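Local atomic coordinates of Phikz039 (Pseudomonas phage phikz, PDB entry 3ZBQ), a protein that belongs to the phage tubulin-like (PhuZ) branch of the tubulin superfamily and holds guanosine-5'-diphosphate in its nucleotide pocket. Residues Thr221-Cys227 and Val279-Ile285; Asn207-Phe211 and Ile240-Ser244; Tyr32-Ser36 and Ser108-Ile112. Residues are numbered along the deposited sequence.

Interaction 1: residues Thr221-Cys227 and Val279-Ile285; sequences TVQLHVC and VINGLSI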
loop_
_atom_site.group_PDB
_atom_site.type_symbol
_atom_site.label_atom_id
_atom_site.label_comp_id
_atom_site.label_asym_id
_atom_site.label_seq_id
_atom_site.Cartn_x
_atom_site.Cartn_y
_atom_site.Cartn_z
ATOM N N THR A 221 -8.764 -7.031 6.518
ATOM C CA THR A 221 -8.327 -5.770 5.918
ATOM C C THR A 221 -9.300 -4.653 6.275
ATOM O O THR A 221 -10.527 -4.841 6.254
ATOM C CB THR A 221 -8.222 -5.869 4.388
ATOM O OG1 THR A 221 -7.550 -7.082 4.033
ATOM C CG2 THR A 221 -7.430 -4.687 3.828
ATOM N N VAL A 222 -8.755 -3.495 6.633
ATOM C CA VAL A 222 -9.573 -2.325 6.846
ATOM C C VAL A 222 -9.039 -1.171 6.016
ATOM O O VAL A 222 -7.884 -1.187 5.574
ATOM C CB VAL A 222 -9.633 -1.957 8.339
ATOM C CG1 VAL A 222 -10.406 -3.026 9.094
ATOM C CG2 VAL A 222 -8.218 -1.809 8.896
ATOM N N GLN A 223 -9.891 -0.187 5.761
ATOM C CA GLN A 223 -9.494 0.922 4.904
ATOM C C GLN A 223 -9.322 2.233 5.674
ATOM O O GLN A 223 -10.152 2.588 6.520
ATOM C CB GLN A 223 -10.502 1.087 3.760
ATOM C CG GLN A 223 -10.104 2.115 2.730
ATOM C CD GLN A 223 -10.837 1.922 1.423
ATOM O OE1 GLN A 223 -11.497 0.900 1.218
ATOM N NE2 GLN A 223 -10.736 2.898 0.538
ATOM N N LEU A 224 -8.232 2.940 5.386
ATOM C CA LEU A 224 -7.948 4.221 6.022
ATOM C C LEU A 224 -8.311 5.367 5.098
ATOM O O LEU A 224 -7.837 5.438 3.956
ATOM C CB LEU A 224 -6.469 4.332 6.396
ATOM C CG LEU A 224 -6.013 5.736 6.778
ATOM C CD1 LEU A 224 -6.654 6.130 8.121
ATOM C CD2 LEU A 224 -4.504 5.765 6.881
ATOM N N HIS A 225 -9.164 6.251 5.599
ATOM C CA HIS A 225 -9.577 7.433 4.860
ATOM C C HIS A 225 -9.011 8.686 5.519
ATOM O O HIS A 225 -9.334 8.991 6.676
ATOM C CB HIS A 225 -11.107 7.525 4.816
ATOM C CG HIS A 225 -11.780 6.272 4.345
ATOM N ND1 HIS A 225 -12.147 6.075 3.027
ATOM C CD2 HIS A 225 -12.156 5.156 5.012
ATOM C CE1 HIS A 225 -12.718 4.888 2.906
ATOM N NE2 HIS A 225 -12.738 4.313 4.098
ATOM N N VAL A 226 -8.166 9.411 4.794
ATOM C CA VAL A 226 -7.632 10.671 5.294
ATOM C C VAL A 226 -8.561 11.804 4.878
ATOM O O VAL A 226 -8.728 12.071 3.689
ATOM C CB VAL A 226 -6.201 10.931 4.793
ATOM C CG1 VAL A 226 -5.682 12.268 5.333
ATOM C CG2 VAL A 226 -5.273 9.801 5.224
ATOM N N CYS A 227 -9.180 12.447 5.867
ATOM C CA CYS A 227 -10.217 13.449 5.609
ATOM C C CYS A 227 -9.759 14.819 6.084
ATOM O O CYS A 227 -9.249 14.949 7.197
ATOM C CB CYS A 227 -11.516 13.067 6.334
ATOM S SG CYS A 227 -12.098 11.382 5.987
ATOM N N VAL A 279 -9.694 8.085 9.369
ATOM C CA VAL A 279 -10.852 7.258 9.688
ATOM C C VAL A 279 -10.680 5.863 9.137
ATOM O O VAL A 279 -10.544 5.694 7.930
ATOM C CB VAL A 279 -12.153 7.854 9.106
ATOM C CG1 VAL A 279 -13.361 7.053 9.598
ATOM C CG2 VAL A 279 -12.296 9.312 9.509
ATOM N N ILE A 280 -10.699 4.871 10.023
ATOM C CA ILE A 280 -10.581 3.473 9.619
ATOM C C ILE A 280 -11.965 2.819 9.613
ATOM O O ILE A 280 -12.681 2.866 10.607
ATOM C CB ILE A 280 -9.642 2.685 10.570
ATOM C CG1 ILE A 280 -8.219 3.250 10.514
ATOM C CG2 ILE A 280 -9.606 1.208 10.212
ATOM C CD1 ILE A 280 -7.265 2.628 11.532
ATOM N N ASN A 281 -12.353 2.234 8.484
ATOM C CA ASN A 281 -13.565 1.411 8.439
ATOM C C ASN A 281 -13.296 0.093 7.715
ATOM O O ASN A 281 -12.203 -0.121 7.205
ATOM C CB ASN A 281 -14.752 2.173 7.814
ATOM C CG ASN A 281 -14.690 2.240 6.285
ATOM O OD1 ASN A 281 -13.637 2.028 5.673
ATOM N ND2 ASN A 281 -15.826 2.561 5.664
ATOM N N GLY A 282 -14.279 -0.794 7.678
ATOM C CA GLY A 282 -14.079 -2.070 7.021
ATOM C C GLY A 282 -14.882 -2.173 5.751
ATOM O O GLY A 282 -14.470 -2.835 4.784
ATOM N N LEU A 283 -16.028 -1.501 5.732
ATOM C CA LEU A 283 -16.993 -1.668 4.644
ATOM C C LEU A 283 -16.441 -1.285 3.274
ATOM O O LEU A 283 -16.754 -1.921 2.269
ATOM C CB LEU A 283 -18.251 -0.852 4.925
ATOM C CG LEU A 283 -19.458 -1.162 4.046
ATOM C CD1 LEU A 283 -19.857 -2.626 4.203
ATOM C CD2 LEU A 283 -20.623 -0.241 4.400
ATOM N N SER A 284 -15.625 -0.238 3.236
ATOM C CA SER A 284 -15.161 0.325 1.977
ATOM C C SER A 284 -14.312 -0.663 1.183
ATOM O O SER A 284 -14.205 -0.546 -0.041
ATOM C CB SER A 284 -14.382 1.617 2.228
ATOM O OG SER A 284 -15.240 2.632 2.720
ATOM N N ILE A 285 -13.712 -1.635 1.873
ATOM C CA ILE A 285 -12.927 -2.678 1.196
ATOM C C ILE A 285 -13.776 -3.429 0.160
ATOM O O ILE A 285 -13.282 -3.814 -0.918
ATOM C CB ILE A 285 -12.319 -3.686 2.206
ATOM C CG1 ILE A 285 -11.250 -3.010 3.064
ATOM C CG2 ILE A 285 -11.734 -4.903 1.501
ATOM C CD1 ILE A 285 -10.187 -2.291 2.248
#
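Strand 222-227 and the end of strand 275-281 pair antiparallel, their short axes 4.6 Å apart at closest and 154° between directions. On its other side strand 222-227 runs parallel to strand 163-168, so the all-parallel part of the mixed sheet ends here. Four backbone hydrogen bonds join the pair. Gln-223 N gives to Asn-281 O (2.7 Å) and Asn-281 N to Gln-223 O (3.0 Å). His-225 N gives to Val-279 O (2.8 Å) and Val-279 N to His-225 O (2.9 Å). These two hydrogen-bonded pairs flank the non-hydrogen-bonded pair Leu-224 and Ile-280.

The apolar contacts fall on both faces of the sheet. On the face of Leu-224 and Ile-280, Leu-224 CD1 lies 4.1 Å from Ile-280 CG1, and Val-222 CG2 lies 3.6 Å from Ile-280 CG2. On the face of His-225 and Val-279, Cys-227 SG is 4.1 Å from Val-279 CG2. Past the strand end the chain turns back, and Ile-285 CD1 reaches Thr-221 CG2 at 4.0 Å.

Side-chain polar bonds gather on the His-225 face. His-225 NE2 donates to Asn-281 OD1 (2.9 Å). Asn-281 ND2 donates to Ser-284 OG (3.0 Å) and also bonds Leu-237 O. Asn-281 thus ties the strand end to Ser-284, where the chain turns into helix 284-304.

The backbone bonds fix the register. The side-chain bonds satisfy polar groups on one face, while Val-222, Leu-224 and Ile-280 make the other apolar.

Interaction 2: residues Asn207-Phe211 and Ile240-Ser244; sequences NWAHF and ISIAS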
loop_
_atom_site.group_PDB
_atom_site.type_symbol
_atom_site.label_atom_id
_atom_site.label_comp_id
_atom_site.label_asym_id
_atom_site.label_seq_id
_atom_site.Cartn_x
_atom_site.Cartn_y
_atom_site.Cartn_z
ATOM N N ASN A 207 -3.324 2.109 19.717
ATOM C CA ASN A 207 -4.640 1.489 19.876
ATOM C C ASN A 207 -5.695 1.991 18.900
ATOM O O ASN A 207 -6.749 1.382 18.757
ATOM C CB ASN A 207 -5.097 1.605 21.343
ATOM C CG ASN A 207 -4.239 0.764 22.263
ATOM O OD1 ASN A 207 -3.506 -0.111 21.798
ATOM N ND2 ASN A 207 -4.316 1.019 23.575
ATOM N N TRP A 208 -5.397 3.096 18.220
ATOM C CA TRP A 208 -6.208 3.554 17.100
ATOM C C TRP A 208 -6.007 2.557 15.947
ATOM O O TRP A 208 -6.968 2.078 15.337
ATOM C CB TRP A 208 -5.803 4.990 16.698
ATOM C CG TRP A 208 -6.189 5.363 15.279
ATOM C CD1 TRP A 208 -7.442 5.678 14.819
ATOM C CD2 TRP A 208 -5.314 5.432 14.136
ATOM N NE1 TRP A 208 -7.389 5.943 13.458
ATOM C CE2 TRP A 208 -6.100 5.805 13.027
ATOM C CE3 TRP A 208 -3.939 5.228 13.958
ATOM C CZ2 TRP A 208 -5.548 5.962 11.740
ATOM C CZ3 TRP A 208 -3.400 5.385 12.674
ATOM C CH2 TRP A 208 -4.202 5.754 11.594
ATOM N N ALA A 209 -4.757 2.198 15.700
ATOM C CA ALA A 209 -4.420 1.278 14.615
ATOM C C ALA A 209 -4.757 -0.166 14.996
ATOM O O ALA A 209 -5.217 -0.949 14.165
ATOM C CB ALA A 209 -2.946 1.411 14.267
ATOM N N HIS A 210 -4.520 -0.519 16.257
ATOM C CA HIS A 210 -4.756 -1.882 16.746
ATOM C C HIS A 210 -6.071 -1.977 17.525
ATOM O O HIS A 210 -6.112 -2.488 18.648
ATOM C CB HIS A 210 -3.578 -2.349 17.621
ATOM C CG HIS A 210 -2.294 -2.478 16.869
ATOM N ND1 HIS A 210 -1.070 -2.605 17.498
ATOM C CD2 HIS A 210 -2.033 -2.485 15.541
ATOM C CE1 HIS A 210 -0.120 -2.699 16.588
ATOM N NE2 HIS A 210 -0.676 -2.628 15.389
ATOM N N PHE A 211 -7.138 -1.472 16.919
ATOM C CA PHE A 211 -8.458 -1.405 17.551
ATOM C C PHE A 211 -9.034 -2.792 17.852
ATOM O O PHE A 211 -9.975 -2.927 18.630
ATOM C CB PHE A 211 -9.409 -0.666 16.612
ATOM C CG PHE A 211 -9.406 -1.234 15.221
ATOM C CD1 PHE A 211 -10.216 -2.321 14.901
ATOM C CD2 PHE A 211 -8.545 -0.735 14.260
ATOM C CE1 PHE A 211 -10.186 -2.879 13.619
ATOM C CE2 PHE A 211 -8.509 -1.287 12.988
ATOM C CZ PHE A 211 -9.338 -2.356 12.673
ATOM N N ILE A 240 -14.819 2.432 12.230
ATOM C CA ILE A 240 -14.359 1.597 13.341
ATOM C C ILE A 240 -13.491 2.382 14.327
ATOM O O ILE A 240 -13.728 2.375 15.540
ATOM C CB ILE A 240 -13.564 0.385 12.818
ATOM C CG1 ILE A 240 -14.472 -0.504 11.956
ATOM C CG2 ILE A 240 -12.934 -0.399 13.977
ATOM C CD1 ILE A 240 -13.717 -1.513 11.066
ATOM N N SER A 241 -12.491 3.075 13.797
ATOM C CA SER A 241 -11.492 3.746 14.624
ATOM C C SER A 241 -11.095 5.076 13.990
ATOM O O SER A 241 -10.750 5.132 12.807
ATOM C CB SER A 241 -10.264 2.849 14.799
ATOM O OG SER A 241 -9.373 3.364 15.770
ATOM N N ILE A 242 -11.154 6.150 14.773
ATOM C CA ILE A 242 -10.851 7.467 14.232
ATOM C C ILE A 242 -9.821 8.199 15.073
ATOM O O ILE A 242 -9.909 8.219 16.310
ATOM C CB ILE A 242 -12.123 8.334 14.046
ATOM C CG1 ILE A 242 -11.752 9.686 13.440
ATOM C CG2 ILE A 242 -12.852 8.536 15.375
ATOM C CD1 ILE A 242 -12.952 10.516 12.998
ATOM N N ALA A 243 -8.836 8.784 14.398
ATOM C CA ALA A 243 -7.891 9.699 15.034
ATOM C C ALA A 243 -8.098 11.094 14.465
ATOM O O ALA A 243 -8.041 11.286 13.258
ATOM C CB ALA A 243 -6.464 9.255 14.799
ATOM N N SER A 244 -8.311 12.073 15.336
ATOM C CA SER A 244 -8.580 13.429 14.877
ATOM C C SER A 244 -7.561 14.426 15.428
ATOM O O SER A 244 -7.178 14.351 16.596
ATOM C CB SER A 244 -9.995 13.859 15.276
ATOM O OG SER A 244 -10.984 13.011 14.716
#
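This contact belongs to the C-terminal domain of the tubulin-like chain, where the end of helix 202-209 and the residues after it pack on strand 239-246. Ile-240 and Ser-241 form a classic beta bulge. Both face Ile-280 on the neighbouring strand, and both send their CB toward the 207-211 segment.

One hydrogen bond joins the segments. Ser-241 OG donates to Trp-208 O at 2.8 Å. The acceptor is a backbone carbonyl near the helix end, so the serine ties the bulge to the helix terminus.

Two aromatic rings supply the apolar packing. Ala-243 CB sits over the Trp-208 five-membered ring, 3.7 Å from its centroid and 10° off the normal. This is a CH-pi contact. A second one puts Ile-240 CG2 over the Phe-211 ring, 3.8 Å from the centroid and 27° off the normal. Phe-211 CD2 also lies 4.0 Å from Ser-241 CB. Trp-208 NE1 bonds Phe-278 O, so the indole reaches the next strand as well. Ile-280 touches both Trp-208 and Phe-211, and Val-222 touches Phe-211.

His-210 is the first residue to leave helical geometry, and Phe-211, in 3-10 conformation, follows. The arrangement is that of the C-terminal domain of this tubulin-like fold, in which helix 202-209 packs by its C-terminal end on the mixed sheet.

Interaction 3: residues Tyr32-Ser36 and Ser108-Ile112; sequences YIDTS and SGSTI. With GDP (guanosine-5'-diphosphate), chain B.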
loop_
_atom_site.group_PDB
_atom_site.type_symbol
_atom_site.label_atom_id
_atom_site.label_comp_id
_atom_site.label_asym_id
_atom_site.label_seq_id
_atom_site.Cartn_x
_atom_site.Cartn_y
_atom_site.Cartn_z
ATOM N N TYR A 32 14.151 2.454 0.806
ATOM C CA TYR A 32 13.701 1.977 -0.493
ATOM C C TYR A 32 14.123 0.535 -0.716
ATOM O O TYR A 32 15.282 0.181 -0.499
ATOM C CB TYR A 32 14.338 2.801 -1.600
ATOM C CG TYR A 32 13.955 4.256 -1.648
ATOM C CD1 TYR A 32 14.628 5.201 -0.878
ATOM C CD2 TYR A 32 12.959 4.695 -2.508
ATOM C CE1 TYR A 32 14.297 6.547 -0.949
ATOM C CE2 TYR A 32 12.615 6.037 -2.577
ATOM C CZ TYR A 32 13.290 6.951 -1.800
ATOM O OH TYR A 32 12.957 8.280 -1.880
ATOM N N ILE A 33 13.182 -0.292 -1.158
ATOM C CA ILE A 33 13.456 -1.699 -1.418
ATOM C C ILE A 33 12.867 -2.082 -2.769
ATOM O O ILE A 33 11.684 -1.865 -3.026
ATOM C CB ILE A 33 12.855 -2.626 -0.329
ATOM C CG1 ILE A 33 13.182 -2.122 1.082
ATOM C CG2 ILE A 33 13.357 -4.057 -0.503
ATOM C CD1 ILE A 33 12.163 -1.162 1.622
ATOM N N ASP A 34 13.691 -2.658 -3.634
ATOM C CA ASP A 34 13.230 -3.036 -4.968
ATOM C C ASP A 34 14.038 -4.214 -5.480
ATOM O O ASP A 34 14.966 -4.690 -4.814
ATOM C CB ASP A 34 13.381 -1.855 -5.928
ATOM C CG ASP A 34 12.448 -1.938 -7.128
ATOM O OD1 ASP A 34 11.849 -3.015 -7.374
ATOM O OD2 ASP A 34 12.313 -0.909 -7.826
ATOM N N THR A 35 13.676 -4.680 -6.668
ATOM C CA THR A 35 14.393 -5.757 -7.354
ATOM C C THR A 35 15.034 -5.215 -8.627
ATOM O O THR A 35 15.364 -5.964 -9.551
ATOM C CB THR A 35 13.436 -6.892 -7.734
ATOM O OG1 THR A 35 12.402 -6.354 -8.566
ATOM C CG2 THR A 35 12.793 -7.501 -6.475
ATOM N N SER A 36 15.217 -3.902 -8.674
ATOM C CA SER A 36 15.615 -3.233 -9.909
ATOM C C SER A 36 16.507 -2.034 -9.603
ATOM O O SER A 36 16.185 -1.235 -8.723
ATOM C CB SER A 36 14.357 -2.783 -10.657
ATOM O OG SER A 36 14.627 -1.759 -11.598
ATOM N N SER A 108 6.896 -6.337 -7.573
ATOM C CA SER A 108 7.857 -6.197 -6.489
ATOM C C SER A 108 7.268 -5.451 -5.310
ATOM O O SER A 108 7.377 -5.900 -4.168
ATOM C CB SER A 108 9.124 -5.507 -6.986
ATOM O OG SER A 108 9.748 -6.309 -7.971
ATOM N N GLY A 109 6.619 -4.320 -5.579
ATOM C CA GLY A 109 6.003 -3.582 -4.487
ATOM C C GLY A 109 4.897 -4.391 -3.846
ATOM O O GLY A 109 4.723 -4.356 -2.625
ATOM N N SER A 110 4.147 -5.130 -4.661
ATOM C CA SER A 110 2.986 -5.874 -4.167
ATOM C C SER A 110 3.341 -7.192 -3.477
ATOM O O SER A 110 2.455 -7.928 -3.039
ATOM C CB SER A 110 2.021 -6.158 -5.305
ATOM O OG SER A 110 2.553 -7.165 -6.160
ATOM N N THR A 111 4.628 -7.493 -3.382
ATOM C CA THR A 111 5.080 -8.646 -2.605
ATOM C C THR A 111 5.990 -8.188 -1.469
ATOM O O THR A 111 5.768 -8.558 -0.316
ATOM C CB THR A 111 5.781 -9.710 -3.493
ATOM O OG1 THR A 111 6.838 -9.090 -4.233
ATOM C CG2 THR A 111 4.779 -10.327 -4.456
ATOM N N ILE A 112 6.993 -7.370 -1.785
ATOM C CA ILE A 112 7.858 -6.780 -0.757
ATOM C C ILE A 112 7.040 -6.006 0.284
ATOM O O ILE A 112 7.227 -6.188 1.480
ATOM C CB ILE A 112 8.918 -5.823 -1.359
ATOM C CG1 ILE A 112 9.900 -6.587 -2.246
ATOM C CG2 ILE A 112 9.685 -5.097 -0.252
ATOM C CD1 ILE A 112 10.777 -5.668 -3.126
HETATM P PB GDP B . 6.758 -3.035 -9.350
HETATM O O1B GDP B . 8.101 -2.364 -9.492
HETATM O O2B GDP B . 6.242 -2.893 -7.933
HETATM O O3B GDP B . 6.813 -4.491 -9.746
HETATM O O3A GDP B . 5.669 -2.358 -10.319
HETATM P PA GDP B . 5.444 -0.781 -10.539
HETATM O O1A GDP B . 6.611 -0.021 -11.123
HETATM O O2A GDP B . 4.963 -0.143 -9.253
HETATM O "O5'" GDP B . 4.261 -0.776 -11.609
HETATM C "C5'" GDP B . 3.043 -1.472 -11.371
HETATM C "C4'" GDP B . 1.871 -0.545 -11.686
HETATM O "O4'" GDP B . 1.828 0.508 -10.722
HETATM C "C3'" GDP B . 1.982 0.159 -13.024
HETATM O "O3'" GDP B . 1.417 -0.658 -14.063
HETATM C "C2'" GDP B . 1.194 1.426 -12.801
HETATM O "O2'" GDP B . -0.200 1.153 -12.954
HETATM C "C1'" GDP B . 1.369 1.716 -11.327
HETATM N N9 GDP B . 2.406 2.739 -11.075
HETATM C C8 GDP B . 3.742 2.621 -11.199
HETATM N N7 GDP B . 4.363 3.775 -10.853
HETATM C C5 GDP B . 3.412 4.655 -10.478
HETATM C C6 GDP B . 3.362 6.054 -9.996
HETATM O O6 GDP B . 4.414 6.723 -9.829
HETATM N N1 GDP B . 2.150 6.569 -9.724
HETATM C C2 GDP B . 1.004 5.873 -9.886
HETATM N N2 GDP B . -0.189 6.455 -9.610
HETATM N N3 GDP B . 0.978 4.596 -10.321
HETATM C C4 GDP B . 2.128 3.957 -10.626
#
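The hydroxyls of two residues meet beside the phosphates of guanosine-5'-diphosphate. Thr-35 OG1 and Ser-108 OG are hydrogen-bonded at 2.7 Å, and either could be the donor. The same Ser-108 uses its backbone for the ligand. Ser-108 N donates to GDP O3B (2.9 Å), and Gly-109 N donates to GDP O2B (2.8 Å). A CB on Gly-109 would be crowded by that second oxygen.

Asp-34 is the last residue of strand 30-34, and its carboxylate receives the next amide. Thr-35 N donates to Asp-34 OD1 at 2.6 Å, and Asp-34 OD2 bonds Asn-39. Asp-34 OD1 also lies 3.7 Å from Ser-108 CB.

Ile-112 of helix 109-122 supplies the apolar packing. Ile-33 CG2 meets Ile-112 CG2 at 3.8 Å, and Asp-34 CA lies 4.0 Å from Ile-112 CD1. Cys-12 of strand 7-12 touches both isoleucines. Ile-112 N bonds Ser-108 O (2.8 Å), an i to i-4 helical bond.

Ala-107 N, Ser-103 OG, Gly-14 N and Ala-15 N also bond the nucleotide. Backbone amides where the chain leads into helix 109-122 hold the phosphate, as in the glycine-rich nucleotide-binding loop of tubulin and FtsZ.

How the interactions relate
All three contacts reach one mixed beta-sheet. Interactions 1 and 2 adjoin, with centres 10 Å apart. Strand 275-281 of interaction 1 is the neighbour of strand 239-246 of interaction 2. Ile-280 O lies 2.7 Å from Ile-240 N, and Ile-280 N lies 2.8 Å from Ser-241 O, both probable hydrogen bonds. Ile-280 CD1 also packs 3.7 Å from Trp-208 CE2. Their segments alternate along the chain. Interaction 3 comes earlier in sequence and lies on the opposite side of the chain's centre from interactions 1 and 2, at the GDP pocket. Its centre is about 24 Å from that of interaction 1 and about 28 Å from that of interaction 2, and it touches neither.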